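Local structure of ATP-dependent DNA helicase PIF1 (Candida albicans, 7OTJ) at residues 46-59 and 100-112. The protein probably couples ATP hydrolysis to 5'-3' unwinding of DNA, including G-quadruplexes, to maintain nuclear and mitochondrial genome stability. Sequence-based numbering, arbitrary orientation.
Sequences YPKGVAVTASTGLA and ETRVLIIDEISMV. With PO4 (phosphate ion), chain P; nucleotides of chain C.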
loop_
_atom_site.group_PDB
_atom_site.type_symbol
_atom_site.label_atom_id
_atom_site.label_comp_id
_atom_site.label_asym_id
_atom_site.label_seq_id
_atom_site.Cartn_x
_atom_site.Cartn_y
_atom_site.Cartn_z
ATOM N N TYR A 46 9.875 -19.322 13.001
ATOM C CA TYR A 46 9.284 -18.504 14.059
ATOM C C TYR A 46 7.810 -18.278 13.743
ATOM O O TYR A 46 7.455 -17.282 13.098
ATOM C CB TYR A 46 10.019 -17.167 14.196
ATOM C CG TYR A 46 11.520 -17.254 14.022
ATOM C CD1 TYR A 46 12.343 -17.651 15.071
ATOM C CD2 TYR A 46 12.117 -16.928 12.811
ATOM C CE1 TYR A 46 13.719 -17.729 14.913
ATOM C CE2 TYR A 46 13.489 -17.002 12.643
ATOM C CZ TYR A 46 14.286 -17.404 13.697
ATOM O OH TYR A 46 15.649 -17.478 13.530
ATOM N N PRO A 47 6.907 -19.141 14.216
ATOM C CA PRO A 47 5.509 -19.055 13.760
ATOM C C PRO A 47 4.804 -17.788 14.202
ATOM O O PRO A 47 3.907 -17.318 13.493
ATOM C CB PRO A 47 4.856 -20.303 14.377
ATOM C CG PRO A 47 5.991 -21.197 14.763
ATOM C CD PRO A 47 7.117 -20.280 15.122
ATOM N N LYS A 48 5.166 -17.228 15.356
ATOM C CA LYS A 48 4.506 -16.041 15.882
ATOM C C LYS A 48 5.457 -14.855 15.985
ATOM O O LYS A 48 5.131 -13.862 16.645
ATOM C CB LYS A 48 3.903 -16.343 17.254
ATOM C CG LYS A 48 2.882 -17.467 17.253
ATOM C CD LYS A 48 2.531 -17.901 18.671
ATOM C CE LYS A 48 2.037 -16.729 19.509
ATOM N NZ LYS A 48 1.765 -17.121 20.924
ATOM N N GLY A 49 6.603 -14.915 15.312
ATOM C CA GLY A 49 7.613 -13.897 15.518
ATOM C C GLY A 49 8.072 -13.191 14.263
ATOM O O GLY A 49 9.135 -12.561 14.257
ATOM N N VAL A 50 7.263 -13.241 13.210
ATOM C CA VAL A 50 7.587 -12.585 11.950
ATOM C C VAL A 50 6.596 -11.447 11.764
ATOM O O VAL A 50 5.383 -11.672 11.674
ATOM C CB VAL A 50 7.537 -13.560 10.765
ATOM C CG1 VAL A 50 7.970 -12.849 9.491
ATOM C CG2 VAL A 50 8.408 -14.783 11.043
ATOM N N ALA A 51 7.113 -10.228 11.746
ATOM C CA ALA A 51 6.316 -9.024 11.569
ATOM C C ALA A 51 6.382 -8.604 10.100
ATOM O O ALA A 51 7.448 -8.216 9.612
ATOM C CB ALA A 51 6.822 -7.926 12.499
ATOM N N VAL A 52 5.263 -8.725 9.383
ATOM C CA VAL A 52 5.175 -8.324 7.976
ATOM C C VAL A 52 4.605 -6.911 7.894
ATOM O O VAL A 52 3.475 -6.663 8.333
ATOM C CB VAL A 52 4.311 -9.304 7.166
ATOM C CG1 VAL A 52 4.291 -8.903 5.698
ATOM C CG2 VAL A 52 4.795 -10.735 7.345
ATOM N N THR A 53 5.331 -6.004 7.241
ATOM C CA THR A 53 4.952 -4.594 7.217
ATOM C C THR A 53 5.377 -3.963 5.900
ATOM O O THR A 53 6.277 -4.453 5.211
ATOM C CB THR A 53 5.553 -3.733 8.349
ATOM O OG1 THR A 53 6.979 -3.680 8.223
ATOM C CG2 THR A 53 5.153 -4.227 9.731
ATOM N N ALA A 54 4.670 -2.901 5.533
ATOM C CA ALA A 54 5.023 -2.071 4.396
ATOM C C ALA A 54 4.674 -0.631 4.736
ATOM O O ALA A 54 3.955 -0.355 5.701
ATOM C CB ALA A 54 4.314 -2.531 3.118
ATOM N N SER A 55 5.203 0.297 3.936
ATOM C CA SER A 55 5.040 1.716 4.233
ATOM C C SER A 55 3.607 2.189 4.024
ATOM O O SER A 55 3.180 3.152 4.670
ATOM C CB SER A 55 5.989 2.544 3.373
ATOM O OG SER A 55 5.807 2.240 2.001
ATOM N N THR A 56 2.869 1.581 3.096
ATOM C CA THR A 56 1.483 1.956 2.851
ATOM C C THR A 56 0.563 0.759 3.064
ATOM O O THR A 56 0.993 -0.399 3.039
ATOM C CB THR A 56 1.294 2.499 1.428
ATOM O OG1 THR A 56 1.605 1.470 0.481
ATOM C CG2 THR A 56 2.200 3.685 1.187
ATOM N N GLY A 57 -0.730 1.052 3.227
ATOM C CA GLY A 57 -1.685 -0.009 3.501
ATOM C C GLY A 57 -1.816 -0.987 2.350
ATOM O O GLY A 57 -1.814 -2.203 2.552
ATOM N N LEU A 58 -1.911 -0.468 1.124
ATOM C CA LEU A 58 -2.101 -1.338 -0.030
ATOM C C LEU A 58 -0.856 -2.175 -0.302
ATOM O O LEU A 58 -0.960 -3.356 -0.655
ATOM C CB LEU A 58 -2.471 -0.494 -1.251
ATOM C CG LEU A 58 -3.385 -1.129 -2.296
ATOM C CD1 LEU A 58 -4.597 -1.759 -1.629
ATOM C CD2 LEU A 58 -3.817 -0.079 -3.305
ATOM N N ALA A 59 0.334 -1.597 -0.109
ATOM C CA ALA A 59 1.558 -2.372 -0.275
ATOM C C ALA A 59 1.723 -3.425 0.810
ATOM O O ALA A 59 2.434 -4.412 0.594
ATOM C CB ALA A 59 2.780 -1.455 -0.288
ATOM N N GLU A 100 7.547 -10.385 21.180
ATOM C CA GLU A 100 7.549 -11.679 20.512
ATOM C C GLU A 100 8.089 -11.624 19.086
ATOM O O GLU A 100 8.260 -12.683 18.471
ATOM C CB GLU A 100 6.132 -12.268 20.490
ATOM C CG GLU A 100 5.502 -12.448 21.863
ATOM C CD GLU A 100 4.136 -13.109 21.792
ATOM O OE1 GLU A 100 3.865 -14.018 22.608
ATOM O OE2 GLU A 100 3.334 -12.719 20.915
ATOM N N THR A 101 8.367 -10.435 18.548
ATOM C CA THR A 101 8.836 -10.315 17.171
ATOM C C THR A 101 10.310 -10.696 17.073
ATOM O O THR A 101 11.138 -10.215 17.852
ATOM C CB THR A 101 8.623 -8.888 16.642
ATOM O OG1 THR A 101 7.226 -8.638 16.458
ATOM C CG2 THR A 101 9.329 -8.695 15.305
ATOM N N ARG A 102 10.635 -11.559 16.107
ATOM C CA ARG A 102 12.015 -11.933 15.818
ATOM C C ARG A 102 12.551 -11.324 14.535
ATOM O O ARG A 102 13.738 -11.000 14.471
ATOM C CB ARG A 102 12.154 -13.457 15.721
ATOM C CG ARG A 102 11.773 -14.194 16.989
ATOM C CD ARG A 102 12.687 -13.815 18.145
ATOM N NE ARG A 102 14.081 -14.132 17.860
ATOM C CZ ARG A 102 14.626 -15.328 18.030
ATOM N NH1 ARG A 102 13.923 -16.345 18.506
ATOM N NH2 ARG A 102 15.904 -15.512 17.703
ATOM N N VAL A 103 11.709 -11.167 13.516
ATOM C CA VAL A 103 12.099 -10.566 12.249
ATOM C C VAL A 103 11.098 -9.469 11.922
ATOM O O VAL A 103 9.885 -9.666 12.052
ATOM C CB VAL A 103 12.141 -11.612 11.114
ATOM C CG1 VAL A 103 12.553 -10.966 9.787
ATOM C CG2 VAL A 103 13.060 -12.759 11.473
ATOM N N LEU A 104 11.601 -8.324 11.468
ATOM C CA LEU A 104 10.753 -7.219 11.036
ATOM C C LEU A 104 11.010 -6.995 9.555
ATOM O O LEU A 104 12.107 -6.579 9.162
ATOM C CB LEU A 104 11.022 -5.950 11.839
ATOM C CG LEU A 104 10.258 -4.697 11.395
ATOM C CD1 LEU A 104 8.762 -4.950 11.341
ATOM C CD2 LEU A 104 10.560 -3.546 12.333
ATOM N N ILE A 105 9.996 -7.280 8.743
ATOM C CA ILE A 105 10.033 -7.071 7.303
ATOM C C ILE A 105 9.357 -5.742 7.004
ATOM O O ILE A 105 8.250 -5.480 7.492
ATOM C CB ILE A 105 9.339 -8.226 6.561
ATOM C CG1 ILE A 105 10.138 -9.524 6.729
ATOM C CG2 ILE A 105 9.125 -7.871 5.098
ATOM C CD1 ILE A 105 9.423 -10.756 6.217
ATOM N N ILE A 106 10.009 -4.903 6.204
ATOM C CA ILE A 106 9.444 -3.622 5.784
ATOM C C ILE A 106 9.553 -3.558 4.268
ATOM O O ILE A 106 10.638 -3.308 3.728
ATOM C CB ILE A 106 10.145 -2.421 6.425
ATOM C CG1 ILE A 106 10.290 -2.615 7.935
ATOM C CG2 ILE A 106 9.375 -1.143 6.106
ATOM C CD1 ILE A 106 11.042 -1.494 8.603
ATOM N N ASP A 107 8.438 -3.776 3.576
ATOM C CA ASP A 107 8.419 -3.598 2.133
ATOM C C ASP A 107 8.164 -2.127 1.814
ATOM O O ASP A 107 7.683 -1.358 2.651
ATOM C CB ASP A 107 7.360 -4.497 1.481
ATOM C CG ASP A 107 7.653 -4.803 0.006
ATOM O OD1 ASP A 107 8.522 -4.140 -0.599
ATOM O OD2 ASP A 107 7.010 -5.716 -0.555
ATOM N N GLU A 108 8.530 -1.737 0.595
ATOM C CA GLU A 108 8.440 -0.354 0.140
ATOM C C GLU A 108 9.110 0.595 1.133
ATOM O O GLU A 108 8.523 1.561 1.621
ATOM C CB GLU A 108 6.983 0.039 -0.113
ATOM C CG GLU A 108 6.310 -0.772 -1.210
ATOM C CD GLU A 108 6.904 -0.523 -2.598
ATOM O OE1 GLU A 108 6.464 -1.193 -3.556
ATOM O OE2 GLU A 108 7.803 0.336 -2.739
ATOM N N ILE A 109 10.380 0.298 1.416
ATOM C CA ILE A 109 11.142 1.050 2.397
ATOM C C ILE A 109 11.361 2.495 1.971
ATOM O O ILE A 109 11.664 3.347 2.819
ATOM C CB ILE A 109 12.482 0.324 2.635
ATOM C CG1 ILE A 109 13.189 0.850 3.887
ATOM C CG2 ILE A 109 13.362 0.432 1.405
ATOM C CD1 ILE A 109 12.462 0.543 5.165
ATOM N N SER A 110 11.180 2.805 0.679
ATOM C CA SER A 110 11.510 4.144 0.193
ATOM C C SER A 110 10.644 5.210 0.844
ATOM O O SER A 110 11.115 6.326 1.086
ATOM C CB SER A 110 11.381 4.211 -1.333
ATOM O OG SER A 110 10.029 4.215 -1.760
ATOM N N MET A 111 9.404 4.869 1.188
ATOM C CA MET A 111 8.461 5.808 1.780
ATOM C C MET A 111 8.519 5.821 3.304
ATOM O O MET A 111 7.694 6.488 3.935
ATOM C CB MET A 111 7.029 5.498 1.313
ATOM C CG MET A 111 6.699 6.031 -0.087
ATOM S SD MET A 111 5.018 5.722 -0.708
ATOM C CE MET A 111 5.081 3.972 -1.041
ATOM N N VAL A 112 9.455 5.089 3.911
ATOM C CA VAL A 112 9.628 5.106 5.359
ATOM C C VAL A 112 10.604 6.213 5.732
ATOM O O VAL A 112 11.734 6.252 5.233
ATOM C CB VAL A 112 10.120 3.748 5.880
ATOM C CG1 VAL A 112 10.294 3.817 7.389
ATOM C CG2 VAL A 112 9.144 2.651 5.496
HETATM P P PO4 P . 17.228 -14.088 14.543
HETATM O O1 PO4 P . 17.846 -15.118 15.461
HETATM O O2 PO4 P . 18.332 -13.298 13.881
HETATM O O3 PO4 P . 16.337 -13.148 15.325
HETATM O O4 PO4 P . 16.405 -14.784 13.487
ATOM P P DT C 4 -1.724 5.111 3.683
ATOM O OP1 DT C 4 -1.793 3.649 3.447
ATOM O OP2 DT C 4 -2.917 5.965 3.497
ATOM O "O5'" DT C 4 -1.163 5.305 5.169
ATOM C "C5'" DT C 4 -0.050 4.538 5.591
ATOM C "C4'" DT C 4 0.472 5.007 6.936
ATOM O "O4'" DT C 4 1.069 6.314 6.807
ATOM C "C3'" DT C 4 -0.583 5.170 8.009
ATOM O "O3'" DT C 4 -0.829 3.922 8.607
ATOM C "C2'" DT C 4 0.102 6.134 8.976
ATOM C "C1'" DT C 4 0.919 7.020 8.029
ATOM N N1 DT C 4 0.289 8.361 7.751
ATOM C C2 DT C 4 0.888 9.489 8.253
ATOM O O2 DT C 4 1.909 9.461 8.909
ATOM N N3 DT C 4 0.248 10.662 7.957
ATOM C C4 DT C 4 -0.910 10.821 7.226
ATOM O O4 DT C 4 -1.406 11.921 7.019
ATOM C C5 DT C 4 -1.496 9.604 6.724
ATOM C C7 DT C 4 -2.757 9.659 5.911
ATOM C C6 DT C 4 -0.877 8.441 7.004
#
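The small A51 leaves a hollow beside T101 and L104: T101 CG2 packs against A51 CB at 3.8 Å, and L104 CD1 against A51 CB at 3.7 Å. With CG set anti to the backbone N (chi1 176°), L104 reaches back toward strand 50-54, and its CD1 lodges between A51 CB and T53 OG1. F71 of helix 68-72 packs on A51, T53 and T101. On the opposite face, that of V50, V52, V103 and I105, I105 CD1 meets V50 CG1 at 4.1 Å, while helix 31-45 packs on V52 and I105. Between these two layers strands 50-54 and 103-107 run parallel inside the P-loop NTPase sheet; A51 N donates to V103 O, A51 O accepts from I105 N, and T53 O from D107 N. At the start, G49 O takes both R102 N and V103 N, and the Y46 ring crosses the R102 side chain, its plane 57° from the guanidinium, beside a phosphate ion. Past the strands, S55 CB fits between M111 CB and V112 CG2; S55 OG donates to E108 O (2.8 Å), and M111 CE lies 3.7 Å from T56 CG2. D107 OD2 bonds S32 of the ATP site, E108 contacts tetrafluoroaluminate and bonds Q456, and G57 N donates to a phosphate oxygen of DT4 of chain C. The two adjacent strands thus lead to nucleotide site and DNA backbone, consistent with coupling of hydrolysis to translocation.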